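Local atomic coordinates of dTDP-4-amino-4,6-dideoxyglucose formyltransferase (PDB entry 6V2T), a protein that probably transfers a formyl group from a folate cofactor to the 4-amino group of the sugar nucleotide dTDP-4-amino-4,6-dideoxyglucose, probably for lipopolysaccharide O-antigen synthesis. Residues Q131-I145 with I157-S171. Sequence-based numbering, arbitrary orientation. Where two conformers were deposited one is given.
Sequences QVFSIINKKPVGCTI and ILFQKEVPIFEWDTS. With NA (sodium ion), chain J; 0FX (dTDP-4-amino-4,6-dideoxyglucose), chain G; EDO (1,2-ethanediol), chain I.
Cys143 and Lys161 exchange backbone hydrogen bonds in an antiparallel hairpin of strands 141-147 and 157-163, at the outer edge of the formyltransferase sheet. At the end nearer the hairpin connection the ladder carries a classic beta bulge: Leu158 and Phe159 both face Ile145, whose O accepts from Leu158 N at 2.8 Å and, less closely, from Phe159 N. Gly142 meets Glu162 with their CA atoms only 4.1 Å apart, and its CA lies 3.2 Å from Lys161 O. Thr144 and Gln160 run side by side; the Gln160 amide, with Thr144 OG1 in its plane, donates through NE2 along a bent path (138° at the hydrogen), while Gly120 and Asn122 also bond to that hydroxyl.

Apolar side chains pack closely where helix 130-137 meets the chain leaving the hairpin. In Ile165, CG1 anti to the carbonyl carbon (chi1 -57°) and an extended chain beyond it set CD1 3.6 Å from Ser134 CB and 3.8 Å from Val141 CG1. Ile135 crosses Ile165 at about a right angle, and its CD1 presses on the backbone between Thr170 and Ser171.

The solvent-facing margin lies at Glu162 and Lys138: a water joins Val141 N to Glu162 OE2 and Val163 O, and Lys138 NZ, salt-bridged to Asp234, donates to both oxygens of an ethanediol, probably from the crystallisation liquor, that touches Ile165 CG2 and bonds weakly to Glu167. At the substrate end, Ser171 OG bonds to His241 of the sugar-nucleotide pocket. Gln131 NE2 links Ser171 to the ligand, giving a nearly straight bond (170°) to Ser171 OG at 2.9 Å and another to O3 of dTDP-4-amino-4,6-dideoxyglucose at 3.0 Å.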
# COMPACT_ATOMS: atom_id res chain seq x y z
N GLN B 131 10.85 15.69 1.94
CA GLN B 131 9.38 15.50 1.93
C GLN B 131 8.96 14.51 3.03
O GLN B 131 7.89 14.70 3.53
CB GLN B 131 8.90 15.11 0.53
CG GLN B 131 9.07 13.63 0.23
CD GLN B 131 10.50 13.23 -0.09
OE1 GLN B 131 11.36 14.06 -0.32
NE2 GLN B 131 10.72 11.93 -0.15
N VAL B 132 9.80 13.56 3.47
CA VAL B 132 9.44 12.64 4.57
C VAL B 132 9.23 13.48 5.84
O VAL B 132 8.18 13.35 6.47
CB VAL B 132 10.51 11.56 4.81
CG1 VAL B 132 10.20 10.75 6.04
CG2 VAL B 132 10.67 10.66 3.59
N PHE B 133 10.23 14.25 6.20
CA PHE B 133 10.20 15.20 7.36
C PHE B 133 9.09 16.23 7.16
O PHE B 133 8.34 16.44 8.08
CB PHE B 133 11.59 15.79 7.57
CG PHE B 133 12.59 14.73 7.95
CD1 PHE B 133 12.67 14.29 9.27
CD2 PHE B 133 13.40 14.14 7.00
CE1 PHE B 133 13.56 13.28 9.61
CE2 PHE B 133 14.25 13.09 7.34
CZ PHE B 133 14.35 12.70 8.65
N SER B 134 8.90 16.80 5.97
CA SER B 134 7.85 17.83 5.81
C SER B 134 6.46 17.22 6.09
O SER B 134 5.60 17.95 6.62
CB SER B 134 7.89 18.51 4.45
OG SER B 134 8.96 19.43 4.41
N ILE B 135 6.20 15.97 5.67
CA ILE B 135 4.83 15.39 5.78
C ILE B 135 4.48 15.39 7.26
O ILE B 135 3.32 15.63 7.60
CB ILE B 135 4.74 13.99 5.13
CG1 ILE B 135 4.55 14.12 3.62
CG2 ILE B 135 3.64 13.15 5.79
CD1 ILE B 135 4.87 12.83 2.80
N ILE B 136 5.46 15.08 8.08
CA ILE B 136 5.34 14.98 9.55
C ILE B 136 5.38 16.36 10.19
O ILE B 136 4.48 16.61 11.02
CB ILE B 136 6.44 14.09 10.11
CG1 ILE B 136 6.30 12.65 9.59
CG2 ILE B 136 6.42 14.13 11.62
CD1 ILE B 136 7.56 11.85 9.78
N ASN B 137 6.37 17.21 9.88
CA ASN B 137 6.58 18.45 10.70
C ASN B 137 5.94 19.68 10.04
O ASN B 137 6.10 20.75 10.57
CB ASN B 137 8.05 18.67 11.05
CG ASN B 137 8.96 18.95 9.88
OD1 ASN B 137 8.57 19.48 8.82
ND2 ASN B 137 10.22 18.63 10.09
N LYS B 138 5.33 19.53 8.86
CA LYS B 138 4.50 20.55 8.18
C LYS B 138 5.33 21.75 7.72
O LYS B 138 4.71 22.68 7.16
CB LYS B 138 3.37 21.01 9.12
CG LYS B 138 2.57 19.88 9.75
CD LYS B 138 2.03 18.84 8.75
CE LYS B 138 1.42 17.61 9.41
NZ LYS B 138 0.88 16.69 8.38
N LYS B 139 6.66 21.70 7.84
CA LYS B 139 7.55 22.66 7.16
C LYS B 139 7.36 22.57 5.64
O LYS B 139 7.01 21.52 5.09
CB LYS B 139 8.99 22.43 7.62
CG LYS B 139 9.27 22.76 9.08
CD LYS B 139 10.68 22.49 9.45
CE LYS B 139 11.01 22.55 10.92
NZ LYS B 139 10.70 23.88 11.47
N PRO B 140 7.60 23.67 4.90
CA PRO B 140 7.51 23.64 3.45
C PRO B 140 8.50 22.67 2.78
O PRO B 140 9.55 22.40 3.29
CB PRO B 140 7.88 25.06 2.99
CG PRO B 140 7.79 25.92 4.23
CD PRO B 140 7.96 25.00 5.41
N VAL B 141 8.17 22.28 1.55
CA VAL B 141 9.08 21.46 0.71
C VAL B 141 8.95 21.99 -0.72
O VAL B 141 8.00 22.76 -1.00
CB VAL B 141 8.73 19.96 0.81
CG1 VAL B 141 7.53 19.60 -0.04
CG2 VAL B 141 9.92 19.05 0.48
N GLY B 142 9.93 21.64 -1.55
CA GLY B 142 9.98 22.03 -2.96
C GLY B 142 11.36 21.72 -3.48
O GLY B 142 11.96 20.76 -2.98
N CYS B 143 11.85 22.52 -4.42
CA CYS B 143 13.19 22.40 -5.02
C CYS B 143 13.93 23.71 -4.73
O CYS B 143 13.31 24.81 -4.87
CB CYS B 143 13.12 22.16 -6.52
SG CYS B 143 14.77 22.10 -7.28
N THR B 144 15.20 23.59 -4.37
CA THR B 144 16.14 24.72 -4.17
C THR B 144 17.38 24.50 -5.05
O THR B 144 18.05 23.40 -4.98
CB THR B 144 16.53 24.89 -2.70
OG1 THR B 144 15.38 24.98 -1.85
CG2 THR B 144 17.40 26.11 -2.50
N ILE B 145 17.69 25.48 -5.88
CA ILE B 145 19.00 25.56 -6.60
C ILE B 145 19.84 26.60 -5.86
O ILE B 145 19.40 27.78 -5.77
CB ILE B 145 18.81 25.90 -8.08
CG1 ILE B 145 17.84 24.91 -8.73
CG2 ILE B 145 20.15 25.91 -8.78
CD1 ILE B 145 17.66 25.13 -10.21
N ILE B 157 20.70 30.78 -1.97
CA ILE B 157 19.58 30.36 -2.86
C ILE B 157 19.67 31.19 -4.13
O ILE B 157 19.73 32.44 -4.04
CB ILE B 157 18.23 30.50 -2.13
CG1 ILE B 157 18.22 29.63 -0.87
CG2 ILE B 157 17.09 30.14 -3.07
CD1 ILE B 157 17.02 29.84 -0.02
N LEU B 158 19.71 30.50 -5.28
CA LEU B 158 19.64 31.12 -6.63
C LEU B 158 18.18 31.12 -7.13
O LEU B 158 17.67 32.20 -7.56
CB LEU B 158 20.59 30.32 -7.54
CG LEU B 158 22.03 30.23 -7.04
CD1 LEU B 158 22.96 29.66 -8.09
CD2 LEU B 158 22.53 31.62 -6.62
N PHE B 159 17.54 29.96 -7.13
CA PHE B 159 16.13 29.80 -7.54
C PHE B 159 15.49 28.79 -6.61
O PHE B 159 16.21 27.84 -6.23
CB PHE B 159 16.04 29.27 -8.97
CG PHE B 159 16.72 30.17 -9.96
CD1 PHE B 159 16.08 31.31 -10.45
CD2 PHE B 159 18.00 29.90 -10.38
CE1 PHE B 159 16.73 32.14 -11.36
CE2 PHE B 159 18.64 30.74 -11.28
CZ PHE B 159 18.00 31.85 -11.78
N GLN B 160 14.23 28.95 -6.24
CA GLN B 160 13.53 27.88 -5.50
C GLN B 160 12.02 27.99 -5.74
O GLN B 160 11.53 29.12 -6.00
CB GLN B 160 13.93 27.87 -4.02
CG GLN B 160 13.30 28.96 -3.18
CD GLN B 160 13.67 28.86 -1.71
OE1 GLN B 160 13.33 29.75 -0.95
NE2 GLN B 160 14.33 27.79 -1.28
N LYS B 161 11.33 26.86 -5.62
CA LYS B 161 9.86 26.81 -5.74
C LYS B 161 9.29 25.78 -4.77
O LYS B 161 9.76 24.64 -4.76
CB LYS B 161 9.46 26.53 -7.19
CG LYS B 161 7.95 26.65 -7.44
CD LYS B 161 7.52 26.78 -8.89
CE LYS B 161 8.64 26.58 -9.91
NZ LYS B 161 8.15 26.51 -11.31
N GLU B 162 8.34 26.22 -3.97
CA GLU B 162 7.59 25.39 -3.01
C GLU B 162 6.63 24.52 -3.81
O GLU B 162 6.17 24.95 -4.88
CB GLU B 162 6.87 26.28 -2.01
CG GLU B 162 5.98 25.49 -1.06
CD GLU B 162 5.51 26.23 0.17
OE1 GLU B 162 5.69 27.46 0.20
OE2 GLU B 162 5.04 25.58 1.12
N VAL B 163 6.39 23.32 -3.33
CA VAL B 163 5.31 22.45 -3.86
C VAL B 163 4.40 22.18 -2.68
O VAL B 163 4.84 22.12 -1.52
CB VAL B 163 5.83 21.18 -4.56
CG1 VAL B 163 6.97 21.47 -5.51
CG2 VAL B 163 6.23 20.11 -3.56
N PRO B 164 3.08 22.09 -2.95
CA PRO B 164 2.10 21.81 -1.91
C PRO B 164 2.24 20.35 -1.46
O PRO B 164 2.73 19.53 -2.23
CB PRO B 164 0.75 22.06 -2.62
CG PRO B 164 1.04 21.75 -4.07
CD PRO B 164 2.48 22.18 -4.30
N ILE B 165 1.91 20.12 -0.20
CA ILE B 165 1.68 18.77 0.39
C ILE B 165 0.20 18.63 0.74
O ILE B 165 -0.30 19.48 1.49
CB ILE B 165 2.55 18.55 1.62
CG1 ILE B 165 4.03 18.74 1.28
CG2 ILE B 165 2.28 17.16 2.21
CD1 ILE B 165 4.94 18.47 2.43
N PHE B 166 -0.42 17.55 0.29
CA PHE B 166 -1.83 17.24 0.62
C PHE B 166 -1.89 16.19 1.74
O PHE B 166 -0.89 15.43 1.93
CB PHE B 166 -2.55 16.84 -0.66
CG PHE B 166 -2.39 17.84 -1.79
CD1 PHE B 166 -2.93 19.11 -1.69
CD2 PHE B 166 -1.69 17.51 -2.94
CE1 PHE B 166 -2.80 20.03 -2.72
CE2 PHE B 166 -1.55 18.43 -3.97
CZ PHE B 166 -2.10 19.69 -3.86
N GLU B 167 -3.02 16.17 2.47
CA GLU B 167 -3.39 15.20 3.53
C GLU B 167 -3.16 13.76 3.05
O GLU B 167 -2.83 12.91 3.86
CB GLU B 167 -4.88 15.34 3.85
CG GLU B 167 -5.20 16.10 5.14
CD GLU B 167 -4.02 16.64 5.94
OE1 GLU B 167 -3.46 15.87 6.74
OE2 GLU B 167 -3.72 17.84 5.81
N TRP B 168 -3.46 13.51 1.78
CA TRP B 168 -3.51 12.14 1.20
C TRP B 168 -2.19 11.81 0.48
O TRP B 168 -2.17 10.83 -0.26
CB TRP B 168 -4.67 12.01 0.21
CG TRP B 168 -4.62 13.01 -0.90
CD1 TRP B 168 -4.03 12.89 -2.13
CD2 TRP B 168 -5.26 14.29 -0.89
NE1 TRP B 168 -4.24 14.03 -2.87
CE2 TRP B 168 -4.98 14.90 -2.13
CE3 TRP B 168 -6.00 14.98 0.07
CZ2 TRP B 168 -5.43 16.19 -2.44
CZ3 TRP B 168 -6.44 16.25 -0.24
CH2 TRP B 168 -6.18 16.84 -1.48
N ASP B 169 -1.13 12.58 0.71
CA ASP B 169 0.18 12.34 0.06
C ASP B 169 0.98 11.34 0.89
O ASP B 169 1.09 11.53 2.14
CB ASP B 169 0.98 13.64 -0.07
CG ASP B 169 0.64 14.50 -1.27
OD1 ASP B 169 0.09 13.96 -2.25
OD2 ASP B 169 1.01 15.68 -1.24
N THR B 170 1.63 10.40 0.20
CA THR B 170 2.80 9.66 0.73
C THR B 170 4.07 10.42 0.36
O THR B 170 4.02 11.38 -0.44
CB THR B 170 2.87 8.24 0.15
OG1 THR B 170 3.01 8.39 -1.27
CG2 THR B 170 1.62 7.46 0.47
N SER B 171 5.18 9.97 0.90
CA SER B 171 6.52 10.38 0.43
C SER B 171 6.60 10.30 -1.09
O SER B 171 7.14 11.24 -1.69
CB SER B 171 7.58 9.56 1.07
OG SER B 171 8.82 9.84 0.48
NA NA J . -1.72 9.32 -1.82
O4P 0FX G . 16.63 11.95 -4.22
P2 0FX G . 17.66 10.93 -4.70
O3P 0FX G . 18.24 11.28 -6.03
O1G 0FX G . 18.80 11.08 -3.62
C1G 0FX G . 20.12 11.35 -4.07
C2G 0FX G . 21.01 10.42 -3.27
O2G 0FX G . 20.73 9.03 -3.48
C3G 0FX G . 20.78 10.75 -1.81
O3G 0FX G . 21.70 9.95 -1.06
C4G 0FX G . 20.94 12.26 -1.53
N4A 0FX G . 20.45 12.55 -0.18
C5G 0FX G . 20.19 13.18 -2.49
C6G 0FX G . 20.60 14.65 -2.28
O5G 0FX G . 20.45 12.74 -3.83
OPP 0FX G . 17.27 9.31 -5.01
P 0FX G . 17.07 8.46 -3.71
O1P 0FX G . 18.18 8.31 -2.78
O2P 0FX G . 16.75 7.06 -4.16
O5 0FX G . 15.75 8.82 -2.92
C5 0FX G . 14.57 9.17 -3.60
C4 0FX G . 13.41 8.97 -2.62
O4 0FX G . 13.19 7.58 -2.34
C3 0FX G . 13.65 9.57 -1.23
O3 0FX G . 13.40 10.97 -1.20
C2 0FX G . 12.73 8.75 -0.29
C1 0FX G . 12.72 7.39 -1.05
N11 0FX G . 13.58 6.44 -0.36
C61 0FX G . 14.84 6.17 -0.78
C51 0FX G . 15.60 5.23 -0.09
C5A 0FX G . 17.03 4.92 -0.55
C21 0FX G . 13.06 5.81 0.70
O21 0FX G . 11.80 6.11 1.08
N31 0FX G . 13.77 4.90 1.40
C41 0FX G . 15.04 4.59 1.02
O41 0FX G . 15.76 3.71 1.78
C1 EDO I . -0.55 17.85 4.77
O1 EDO I . 0.48 16.98 5.25
C2 EDO I . -0.78 18.90 5.78
O2 EDO I . -0.94 18.32 7.08
O HOH W 1 5.26 22.89 0.91
O HOH W 2 -2.30 10.12 -3.85
O HOH W 3 -1.03 6.97 -1.78